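PDB 4C24: L-fuculose phosphate aldolase from Streptococcus pneumoniae, which belongs to the class II aldolase and adducin family of AraD-like proteins and carries bound zinc and nickel ions. Local coordinates for residues 33-38 with 42-47; 63-68 with 82-87. One frame throughout, in Å; residues are numbered along the deposited sequence.

Contact 1: residues 33-38 with 42-47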
loop_
_atom_site.group_PDB
_atom_site.type_symbol
_atom_site.label_atom_id
_atom_site.label_comp_id
_atom_site.label_asym_id
_atom_site.label_seq_id
_atom_site.Cartn_x
_atom_site.Cartn_y
_atom_site.Cartn_z
ATOM N N LEU A 33 23.294 -0.067 6.516
ATOM C CA LEU A 33 23.215 -0.328 7.936
ATOM C C LEU A 33 24.623 -0.496 8.457
ATOM O O LEU A 33 25.514 -1.002 7.750
ATOM C CB LEU A 33 22.456 -1.630 8.252
ATOM C CG LEU A 33 21.034 -1.766 7.724
ATOM C CD1 LEU A 33 21.003 -2.168 6.244
ATOM C CD2 LEU A 33 20.213 -2.722 8.563
ATOM N N SER A 34 24.795 -0.133 9.715
ATOM C CA SER A 34 26.059 -0.339 10.379
ATOM C C SER A 34 25.868 -0.596 11.859
ATOM O O SER A 34 24.819 -0.288 12.451
ATOM C CB SER A 34 26.948 0.884 10.181
ATOM O OG SER A 34 26.503 1.948 10.987
ATOM N N VAL A 35 26.906 -1.213 12.435
ATOM C CA VAL A 35 27.023 -1.334 13.876
ATOM C C VAL A 35 28.431 -0.937 14.272
ATOM O O VAL A 35 29.385 -1.127 13.513
ATOM C CB VAL A 35 26.755 -2.771 14.411
ATOM C CG1 VAL A 35 25.261 -3.061 14.483
ATOM C CG2 VAL A 35 27.523 -3.816 13.603
ATOM N N PHE A 36 28.547 -0.386 15.473
ATOM C CA PHE A 36 29.836 -0.012 16.035
ATOM C C PHE A 36 30.093 -0.810 17.304
ATOM O O PHE A 36 29.272 -0.830 18.216
ATOM C CB PHE A 36 29.861 1.492 16.342
ATOM C CG PHE A 36 31.242 2.028 16.603
ATOM C CD1 PHE A 36 32.161 2.137 15.563
ATOM C CD2 PHE A 36 31.626 2.412 17.882
ATOM C CE1 PHE A 36 33.442 2.625 15.793
ATOM C CE2 PHE A 36 32.907 2.909 18.114
ATOM C CZ PHE A 36 33.810 3.000 17.073
ATOM N N ASP A 37 31.247 -1.477 17.343
ATOM C CA ASP A 37 31.670 -2.224 18.518
ATOM C C ASP A 37 32.542 -1.263 19.317
ATOM O O ASP A 37 33.632 -0.891 18.854
ATOM C CB ASP A 37 32.450 -3.453 18.035
ATOM C CG ASP A 37 32.921 -4.351 19.160
ATOM O OD1 ASP A 37 33.261 -3.868 20.259
ATOM O OD2 ASP A 37 32.964 -5.583 18.914
ATOM N N ARG A 38 32.069 -0.836 20.491
ATOM C CA ARG A 38 32.797 0.157 21.314
ATOM C C ARG A 38 34.084 -0.352 21.953
ATOM O O ARG A 38 35.015 0.421 22.177
ATOM C CB ARG A 38 31.904 0.735 22.415
ATOM C CG ARG A 38 30.745 1.556 21.898
ATOM C CD ARG A 38 31.186 2.960 21.559
ATOM N NE ARG A 38 30.104 3.639 20.876
ATOM C CZ ARG A 38 30.201 4.819 20.286
ATOM N NH1 ARG A 38 31.350 5.487 20.302
ATOM N NH2 ARG A 38 29.134 5.326 19.679
ATOM N N LEU A 42 35.446 -0.617 16.171
ATOM C CA LEU A 42 35.329 -1.009 14.776
ATOM C C LEU A 42 33.899 -0.808 14.346
ATOM O O LEU A 42 32.969 -1.164 15.098
ATOM C CB LEU A 42 35.674 -2.491 14.596
ATOM C CG LEU A 42 37.143 -2.835 14.831
ATOM C CD1 LEU A 42 37.306 -4.350 14.724
ATOM C CD2 LEU A 42 38.023 -2.101 13.838
ATOM N N MET A 43 33.720 -0.266 13.134
ATOM C CA MET A 43 32.414 -0.246 12.503
ATOM C C MET A 43 32.278 -1.369 11.471
ATOM O O MET A 43 33.145 -1.527 10.626
ATOM C CB MET A 43 32.170 1.136 11.848
ATOM C CG MET A 43 30.828 1.219 11.152
ATOM S SD MET A 43 30.515 2.835 10.394
ATOM C CE MET A 43 31.586 2.783 8.974
ATOM N N ALA A 44 31.171 -2.112 11.525
ATOM C CA ALA A 44 30.828 -3.024 10.460
ATOM C C ALA A 44 29.686 -2.403 9.667
ATOM O O ALA A 44 28.704 -1.956 10.252
ATOM C CB ALA A 44 30.413 -4.372 11.034
ATOM N N ILE A 45 29.815 -2.392 8.354
ATOM C CA ILE A 45 28.836 -1.699 7.517
ATOM C C ILE A 45 28.509 -2.512 6.269
ATOM O O ILE A 45 29.326 -3.292 5.791
ATOM C CB ILE A 45 29.348 -0.275 7.189
ATOM C CG1 ILE A 45 28.225 0.535 6.546
ATOM C CG2 ILE A 45 30.598 -0.314 6.317
ATOM C CD1 ILE A 45 28.452 2.042 6.566
ATOM N N THR A 46 27.306 -2.356 5.749
ATOM C CA THR A 46 26.936 -2.996 4.485
ATOM C C THR A 46 27.743 -2.475 3.310
ATOM O O THR A 46 28.246 -1.348 3.354
ATOM C CB THR A 46 25.424 -2.863 4.249
ATOM O OG1 THR A 46 25.060 -1.468 4.366
ATOM C CG2 THR A 46 24.673 -3.656 5.303
ATOM N N PRO A 47 27.896 -3.281 2.247
ATOM C CA PRO A 47 28.710 -2.889 1.105
ATOM C C PRO A 47 27.927 -2.020 0.132
ATOM O O PRO A 47 26.688 -2.018 0.179
ATOM C CB PRO A 47 29.017 -4.239 0.448
ATOM C CG PRO A 47 27.754 -4.995 0.691
ATOM C CD PRO A 47 27.409 -4.673 2.110
#

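Contact 2: residues 63-68 with 82-87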
loop_
_atom_site.group_PDB
_atom_site.type_symbol
_atom_site.label_atom_id
_atom_site.label_comp_id
_atom_site.label_asym_id
_atom_site.label_seq_id
_atom_site.Cartn_x
_atom_site.Cartn_y
_atom_site.Cartn_z
ATOM N N MET A 63 35.619 -1.433 9.393
ATOM C CA MET A 63 36.475 -0.280 9.357
ATOM C C MET A 63 36.881 0.137 10.750
ATOM O O MET A 63 36.113 -0.029 11.677
ATOM C CB MET A 63 35.618 0.855 8.837
ATOM C CG MET A 63 36.210 1.654 7.726
ATOM S SD MET A 63 34.831 2.740 7.338
ATOM C CE MET A 63 34.109 1.824 5.983
ATOM N N ASP A 64 38.058 0.731 10.892
ATOM C CA ASP A 64 38.441 1.339 12.160
ATOM C C ASP A 64 37.853 2.769 12.281
ATOM O O ASP A 64 37.191 3.247 11.371
ATOM C CB ASP A 64 39.962 1.273 12.377
ATOM C CG ASP A 64 40.746 2.310 11.585
ATOM O OD1 ASP A 64 40.148 3.204 10.920
ATOM O OD2 ASP A 64 42.000 2.259 11.633
ATOM N N ILE A 65 38.099 3.403 13.417
ATOM C CA ILE A 65 37.410 4.670 13.742
ATOM C C ILE A 65 37.805 5.786 12.785
ATOM O O ILE A 65 37.067 6.774 12.678
ATOM C CB ILE A 65 37.632 5.106 15.207
ATOM C CG1 ILE A 65 36.617 6.181 15.617
ATOM C CG2 ILE A 65 39.054 5.624 15.422
ATOM C CD1 ILE A 65 35.203 5.690 15.639
ATOM N N ASN A 66 38.927 5.630 12.088
ATOM C CA ASN A 66 39.351 6.618 11.080
ATOM C C ASN A 66 39.005 6.238 9.638
ATOM O O ASN A 66 39.432 6.880 8.670
ATOM C CB ASN A 66 40.828 6.929 11.274
ATOM C CG ASN A 66 41.074 7.636 12.580
ATOM O OD1 ASN A 66 40.572 8.740 12.786
ATOM N ND2 ASN A 66 41.794 6.999 13.487
ATOM N N GLY A 67 38.208 5.184 9.487
ATOM C CA GLY A 67 37.752 4.779 8.177
ATOM C C GLY A 67 38.705 3.919 7.382
ATOM O O GLY A 67 38.537 3.770 6.169
ATOM N N ASN A 68 39.679 3.314 8.060
ATOM C CA ASN A 68 40.577 2.382 7.386
ATOM C C ASN A 68 39.926 1.022 7.395
ATOM O O ASN A 68 39.529 0.525 8.458
ATOM C CB ASN A 68 41.899 2.309 8.114
ATOM C CG ASN A 68 42.621 3.633 8.117
ATOM O OD1 ASN A 68 43.097 4.081 7.094
ATOM N ND2 ASN A 68 42.689 4.255 9.271
ATOM N N MET A 82 29.019 9.034 6.730
ATOM C CA MET A 82 27.839 9.511 7.444
ATOM C C MET A 82 27.555 8.656 8.680
ATOM O O MET A 82 27.189 9.147 9.728
ATOM C CB MET A 82 26.638 9.586 6.514
ATOM C CG MET A 82 25.356 9.920 7.228
ATOM S SD MET A 82 24.023 10.402 6.117
ATOM C CE MET A 82 23.811 8.845 5.245
ATOM N N HIS A 83 27.788 7.334 8.577
ATOM C CA HIS A 83 27.646 6.506 9.759
ATOM C C HIS A 83 28.785 6.705 10.738
ATOM O O HIS A 83 28.563 6.936 11.937
ATOM C CB HIS A 83 27.669 4.994 9.359
ATOM C CG HIS A 83 26.467 4.540 8.592
ATOM N ND1 HIS A 83 25.589 3.584 9.067
ATOM C CD2 HIS A 83 25.969 4.948 7.393
ATOM C CE1 HIS A 83 24.634 3.384 8.175
ATOM N NE2 HIS A 83 24.818 4.227 7.164
ATOM N N LEU A 84 30.017 6.637 10.226
ATOM C CA LEU A 84 31.191 6.706 11.073
ATOM C C LEU A 84 31.266 7.983 11.926
ATOM O O LEU A 84 31.597 7.924 13.108
ATOM C CB LEU A 84 32.445 6.538 10.235
ATOM C CG LEU A 84 33.747 6.336 11.008
ATOM C CD1 LEU A 84 33.711 5.077 11.891
ATOM C CD2 LEU A 84 34.939 6.337 10.058
ATOM N N ILE A 85 30.915 9.135 11.331
ATOM C CA ILE A 85 31.011 10.386 12.084
ATOM C C ILE A 85 30.036 10.418 13.271
ATOM O O ILE A 85 30.303 11.046 14.298
ATOM C CB ILE A 85 30.828 11.602 11.157
ATOM C CG1 ILE A 85 31.404 12.851 11.817
ATOM C CG2 ILE A 85 29.377 11.772 10.704
ATOM C CD1 ILE A 85 31.306 14.077 10.928
ATOM N N GLN A 86 28.909 9.708 13.150
ATOM C CA GLN A 86 28.029 9.573 14.284
ATOM C C GLN A 86 28.731 8.831 15.404
ATOM O O GLN A 86 28.703 9.244 16.539
ATOM C CB GLN A 86 26.721 8.883 13.906
ATOM C CG GLN A 86 25.951 9.563 12.779
ATOM C CD GLN A 86 25.152 10.781 13.252
ATOM O OE1 GLN A 86 24.957 10.992 14.452
ATOM N NE2 GLN A 86 24.616 11.532 12.295
ATOM N N TYR A 87 29.351 7.691 15.075
ATOM C CA TYR A 87 29.999 6.941 16.120
ATOM C C TYR A 87 31.167 7.688 16.765
ATOM O O TYR A 87 31.447 7.513 17.948
ATOM C CB TYR A 87 30.489 5.621 15.562
ATOM C CG TYR A 87 29.400 4.730 15.050
ATOM C CD1 TYR A 87 28.283 4.454 15.818
ATOM C CD2 TYR A 87 29.474 4.195 13.754
ATOM C CE1 TYR A 87 27.287 3.601 15.353
ATOM C CE2 TYR A 87 28.476 3.350 13.264
ATOM C CZ TYR A 87 27.397 3.038 14.066
ATOM O OH TYR A 87 26.406 2.201 13.595
#

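Contact 1: residues 33-38 with 42-47
Val35 and Ala44 form the middle hydrogen-bonded pair between two antiparallel strands, 33-37 and 42-45. Val35 N gives to Ala44 O at 2.9 Å, and Ala44 N returns the bond to Val35 O at 2.8 Å. Asp37 and Leu42 make the next such pair. It is uneven: Asp37 N to Leu42 O is short and nearly straight, with an N-H...O angle of 171°, while Leu42 N to Asp37 O stretches to 3.3 Å. At the other end Thr46 N donates to Leu33 O. The return bond there comes from a side chain, because Leu33 N gives to Thr46 OG1 at 3.1 Å. A chi1 of 53° sets OG1 between the backbone N and the carbonyl carbon of Thr46, where it meets that N-H.

Together the strands form a beta hairpin, joined by the loop 38-41. They are neighbours in the mixed central sheet of this aldolase-family domain; strand 61-64 lies beyond 42-45 and strand 95-99 beyond 33-37.

Side chains pair on both faces of the hairpin. On one face, in the conformer given, Val35 CG2 lies 3.9 Å from Ala44 CB, and helix 7-22 packs against both residues. On the other face are Ser34, Phe36, Met43 and Ile45. The Phe36 ring receives Met43 CB at its edge, in the ring plane, 3.8 Å from CD1. Met43 CG is anti to the backbone N (chi1 179°), which carries it alongside Ser34 CB at 4.0 Å. Ile45 CG1 lies 3.9 Å from the same Ser34 CB. Helix 80-89 covers this face. Its Tyr87 stacks on Phe36, and Tyr87 and His83 hydrogen-bond to Ser34 OG.

Contact 2: residues 63-68 with 82-87
Leu84 CG stands anti to the backbone N (chi1 -169°), which carries its two methyl groups from the helix toward the turn at 64-67. Ile65 CG1 is also anti to its N (chi1 -164°). Its chain then turns at chi2 (65°), and CD1 comes within 4.1 Å of Leu84 CD1. The two side chains lie across each other at a slant. Leu84 CD2 reaches further, to the turn backbone, lying 3.4 Å from Ile65 O and 3.5 Å from Gly67 N. No hydrogen bond joins the two segments, but Ile65 O accepts one from Gln88 NE2, further along the same helix.

The turn is held by Asp64. Its OD1 takes three N-H groups: Asn66 N at 3.0 Å, Asn68 N at 2.9 Å and Asn68 ND2. Both backbone donors approach from above the carboxylate plane. Asn68 ND2 also gives to OD2, so the amide bridges the two oxygens on their syn sides. Gly67 N closes the turn onto Asp64 O at 2.9 Å. This is a type I beta turn with an Asx turn at its start, linking sheet strands 61-64 and 69-71 and packed against helix 80-89.

From the N terminus, helix 7-22 leads into strand 32-37, and contact 1 closes the short hairpin loop to strand 42-45. The chain then runs through a longer connection to strand 61-64. Contact 2 opens at its end and closes after strand 69-71, on helix 80-89. The two contacts therefore follow in series, neither nesting nor crossing. The centres of contact 1 and contact 2 are about 8 Å apart, and the contacts touch. Strands 42-45 and 61-64 are sheet neighbours, joined through Met43 and Met63. Phe36 CZ of contact 1 packs 3.4 Å from Ile65 CD1 of contact 2. Together they tie three neighbouring strands, 32-37, 42-45 and 61-64, to helix 80-89.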